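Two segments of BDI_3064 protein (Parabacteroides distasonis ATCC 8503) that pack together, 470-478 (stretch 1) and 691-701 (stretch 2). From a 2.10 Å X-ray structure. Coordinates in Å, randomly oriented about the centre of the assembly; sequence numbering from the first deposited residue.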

# COMPACT_ATOMS: atom_id res chain seq x y z
N TYR A 470 -3.62 -21.17 -13.51
CA TYR A 470 -3.77 -22.49 -14.11
C TYR A 470 -5.08 -23.12 -13.72
O TYR A 470 -5.75 -23.71 -14.55
N MET A 471 -5.46 -22.97 -12.47
CA MET A 471 -6.70 -23.54 -12.00
C MET A 471 -7.83 -23.00 -12.85
O MET A 471 -8.58 -23.77 -13.43
N LEU A 472 -7.92 -21.68 -12.95
CA LEU A 472 -9.04 -21.07 -13.64
C LEU A 472 -8.99 -21.34 -15.11
O LEU A 472 -10.04 -21.58 -15.72
N ALA A 473 -7.79 -21.34 -15.68
CA ALA A 473 -7.61 -21.70 -17.07
C ALA A 473 -8.19 -23.06 -17.38
O ALA A 473 -8.83 -23.23 -18.39
N ILE A 474 -7.97 -24.02 -16.49
CA ILE A 474 -8.46 -25.38 -16.60
C ILE A 474 -9.97 -25.49 -16.28
O ILE A 474 -10.67 -26.40 -16.75
N MET A 475 -10.47 -24.58 -15.45
CA MET A 475 -11.90 -24.56 -15.10
C MET A 475 -12.73 -23.85 -16.12
O MET A 475 -13.94 -24.02 -16.15
N GLY A 476 -12.09 -23.02 -16.94
CA GLY A 476 -12.78 -22.26 -17.98
C GLY A 476 -13.63 -23.22 -18.80
O GLY A 476 -13.11 -24.19 -19.33
N PRO A 477 -14.96 -22.97 -18.87
CA PRO A 477 -15.84 -23.95 -19.49
C PRO A 477 -15.78 -23.93 -21.02
O PRO A 477 -16.03 -24.96 -21.65
N LYS A 478 -15.49 -22.79 -21.61
CA LYS A 478 -15.45 -22.67 -23.06
C LYS A 478 -14.02 -22.71 -23.61
O LYS A 478 -13.74 -23.38 -24.59
N PRO A 691 -19.56 -24.62 -10.02
CA PRO A 691 -19.50 -25.85 -10.79
C PRO A 691 -18.23 -25.98 -11.61
O PRO A 691 -17.65 -27.03 -11.60
N ASP A 692 -17.82 -24.94 -12.32
CA ASP A 692 -16.59 -24.99 -13.10
C ASP A 692 -15.36 -25.23 -12.27
O ASP A 692 -14.42 -25.89 -12.74
N VAL A 693 -15.36 -24.69 -11.04
CA VAL A 693 -14.27 -24.88 -10.11
C VAL A 693 -14.19 -26.35 -9.72
O VAL A 693 -13.14 -26.94 -9.78
N GLN A 694 -15.32 -26.92 -9.33
CA GLN A 694 -15.35 -28.33 -8.96
C GLN A 694 -14.86 -29.20 -10.10
O GLN A 694 -13.98 -30.04 -9.87
N LYS A 695 -15.36 -28.98 -11.31
CA LYS A 695 -14.92 -29.77 -12.47
C LYS A 695 -13.42 -29.70 -12.72
O LYS A 695 -12.80 -30.71 -13.01
N GLY A 696 -12.85 -28.50 -12.63
CA GLY A 696 -11.44 -28.31 -12.91
C GLY A 696 -10.56 -29.02 -11.90
O GLY A 696 -9.57 -29.65 -12.26
N ILE A 697 -10.96 -28.93 -10.63
CA ILE A 697 -10.27 -29.60 -9.53
C ILE A 697 -10.31 -31.11 -9.75
O ILE A 697 -9.27 -31.78 -9.61
N GLN A 698 -11.50 -31.63 -10.04
CA GLN A 698 -11.67 -33.06 -10.34
C GLN A 698 -10.69 -33.46 -11.43
O GLN A 698 -9.95 -34.43 -11.28
N LYS A 699 -10.70 -32.71 -12.52
CA LYS A 699 -9.86 -33.01 -13.66
C LYS A 699 -8.39 -33.02 -13.28
O LYS A 699 -7.66 -33.88 -13.74
N ILE A 700 -7.96 -32.06 -12.46
CA ILE A 700 -6.54 -31.97 -12.14
C ILE A 700 -6.18 -33.12 -11.23
O ILE A 700 -5.18 -33.79 -11.46
N GLN A 701 -7.00 -33.35 -10.22
CA GLN A 701 -6.75 -34.41 -9.24
C GLN A 701 -6.88 -35.82 -9.80
O GLN A 701 -6.34 -36.75 -9.22

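This is a largely apolar helix-on-helix contact, steeply crossed and centred on Met-475, with no hydrogen bond between the stretches. The axes of helix 470-475 and helix 691-701 approach to 8.3 Å at 104°, and 474 Å² is buried over both sides. The backbones come nearest where Met-475 CA lies 4.4 Å from Gly-696 CA. An ideal CB built on Gly-696 would fall 2.3 Å from Met-475 CG, a clash, so the bare glycine surface is what admits this approach; Met-475 CG rests 3.7 Å from Gly-696 CA.

Met-475 points toward the partner with chi1 m and chi2 and chi3 t, an extended chain that sits as a knob among Asp-692, Val-693, Gly-696 and Ile-697. Its CB is 3.2 Å from Asp-692 O, while its CE reaches Val-693 CG1 at 3.7 Å and Ile-697 CG1 at 3.9 Å.

Ile-474 and Ile-700, both m,t and both pointing toward the other stretch, meet through their CD1 atoms at 3.7 Å. Met-471 starts sideways, but its m,m bend brings SD within 3.6 Å of Ile-700 CD1 and 3.9 Å of Ile-697 CD1.

The exposed Pro-477 places its CG 3.6 Å from Asp-692 OD2, a contact without a hydrogen bond; that oxygen is hydrogen-bonded elsewhere in the structure.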

# COMPACT_ATOMS: atom_id res chain seq x y z
CB TYR A 470 -2.61 -23.41 -13.77
CG TYR A 470 -1.41 -23.14 -14.61
CD1 TYR A 470 -0.46 -22.21 -14.23
CD2 TYR A 470 -1.24 -23.81 -15.82
CE1 TYR A 470 0.64 -21.98 -15.01
CE2 TYR A 470 -0.14 -23.58 -16.62
CZ TYR A 470 0.79 -22.66 -16.21
OH TYR A 470 1.88 -22.43 -17.01
CB MET A 471 -6.96 -23.20 -10.55
CG MET A 471 -6.01 -23.89 -9.60
SD MET A 471 -6.47 -25.61 -9.36
CE MET A 471 -4.81 -26.24 -9.23
CB LEU A 472 -9.17 -19.58 -13.34
CG LEU A 472 -9.65 -19.33 -11.91
CD1 LEU A 472 -9.48 -17.87 -11.52
CD2 LEU A 472 -11.11 -19.70 -11.74
CB ALA A 473 -6.14 -21.64 -17.47
CB ILE A 474 -7.61 -26.28 -15.65
CG1 ILE A 474 -6.15 -26.32 -16.12
CG2 ILE A 474 -8.15 -27.71 -15.55
CD1 ILE A 474 -5.17 -26.80 -15.07
CB MET A 475 -12.10 -23.87 -13.76
CG MET A 475 -11.41 -24.58 -12.61
SD MET A 475 -11.08 -23.43 -11.26
CE MET A 475 -10.42 -24.60 -10.06
CB PRO A 477 -17.22 -23.52 -19.00
CG PRO A 477 -17.09 -22.04 -18.88
CD PRO A 477 -15.71 -21.83 -18.32
CB LYS A 478 -16.15 -21.39 -23.49
CG LYS A 478 -16.24 -21.23 -24.99
CD LYS A 478 -17.18 -20.11 -25.36
CE LYS A 478 -17.31 -20.06 -26.87
NZ LYS A 478 -18.16 -18.90 -27.20
CB PRO A 691 -20.74 -25.79 -11.68
CG PRO A 691 -21.69 -24.90 -10.96
CD PRO A 691 -20.90 -24.01 -10.05
CB ASP A 692 -16.39 -23.72 -13.92
CG ASP A 692 -17.51 -23.51 -14.92
OD1 ASP A 692 -18.20 -24.48 -15.23
OD2 ASP A 692 -17.72 -22.36 -15.33
CB VAL A 693 -14.38 -23.97 -8.85
CG1 VAL A 693 -13.35 -24.33 -7.79
CG2 VAL A 693 -14.19 -22.51 -9.26
CB GLN A 694 -16.74 -28.74 -8.48
CG GLN A 694 -17.04 -28.22 -7.09
CD GLN A 694 -18.49 -28.37 -6.68
OE1 GLN A 694 -19.29 -28.98 -7.37
NE2 GLN A 694 -18.84 -27.80 -5.54
CB LYS A 695 -15.65 -29.39 -13.77
CG LYS A 695 -16.78 -30.34 -14.14
CD LYS A 695 -17.94 -30.24 -13.14
CE LYS A 695 -19.26 -30.81 -13.66
NZ LYS A 695 -20.40 -29.88 -13.35
CB ILE A 697 -10.92 -29.27 -8.17
CG1 ILE A 697 -10.70 -27.79 -7.80
CG2 ILE A 697 -10.40 -30.19 -7.05
CD1 ILE A 697 -9.32 -27.41 -7.36
CB GLN A 698 -13.08 -33.40 -10.83
CG GLN A 698 -14.15 -33.44 -9.76
CD GLN A 698 -15.56 -33.65 -10.34
OE1 GLN A 698 -15.72 -33.98 -11.53
NE2 GLN A 698 -16.58 -33.44 -9.50
CB LYS A 699 -10.07 -32.01 -14.80
CG LYS A 699 -11.38 -32.16 -15.53
CD LYS A 699 -11.48 -31.09 -16.60
CE LYS A 699 -12.80 -31.17 -17.32
NZ LYS A 699 -12.83 -30.09 -18.32
CB ILE A 700 -6.15 -30.62 -11.51
CG1 ILE A 700 -6.32 -29.49 -12.52
CG2 ILE A 700 -4.69 -30.67 -11.06
CD1 ILE A 700 -6.43 -28.12 -11.90
CB GLN A 701 -7.67 -34.24 -8.03
CG GLN A 701 -7.39 -32.95 -7.25
CD GLN A 701 -8.09 -32.90 -5.92
OE1 GLN A 701 -7.61 -32.27 -4.99
NE2 GLN A 701 -9.24 -33.55 -5.83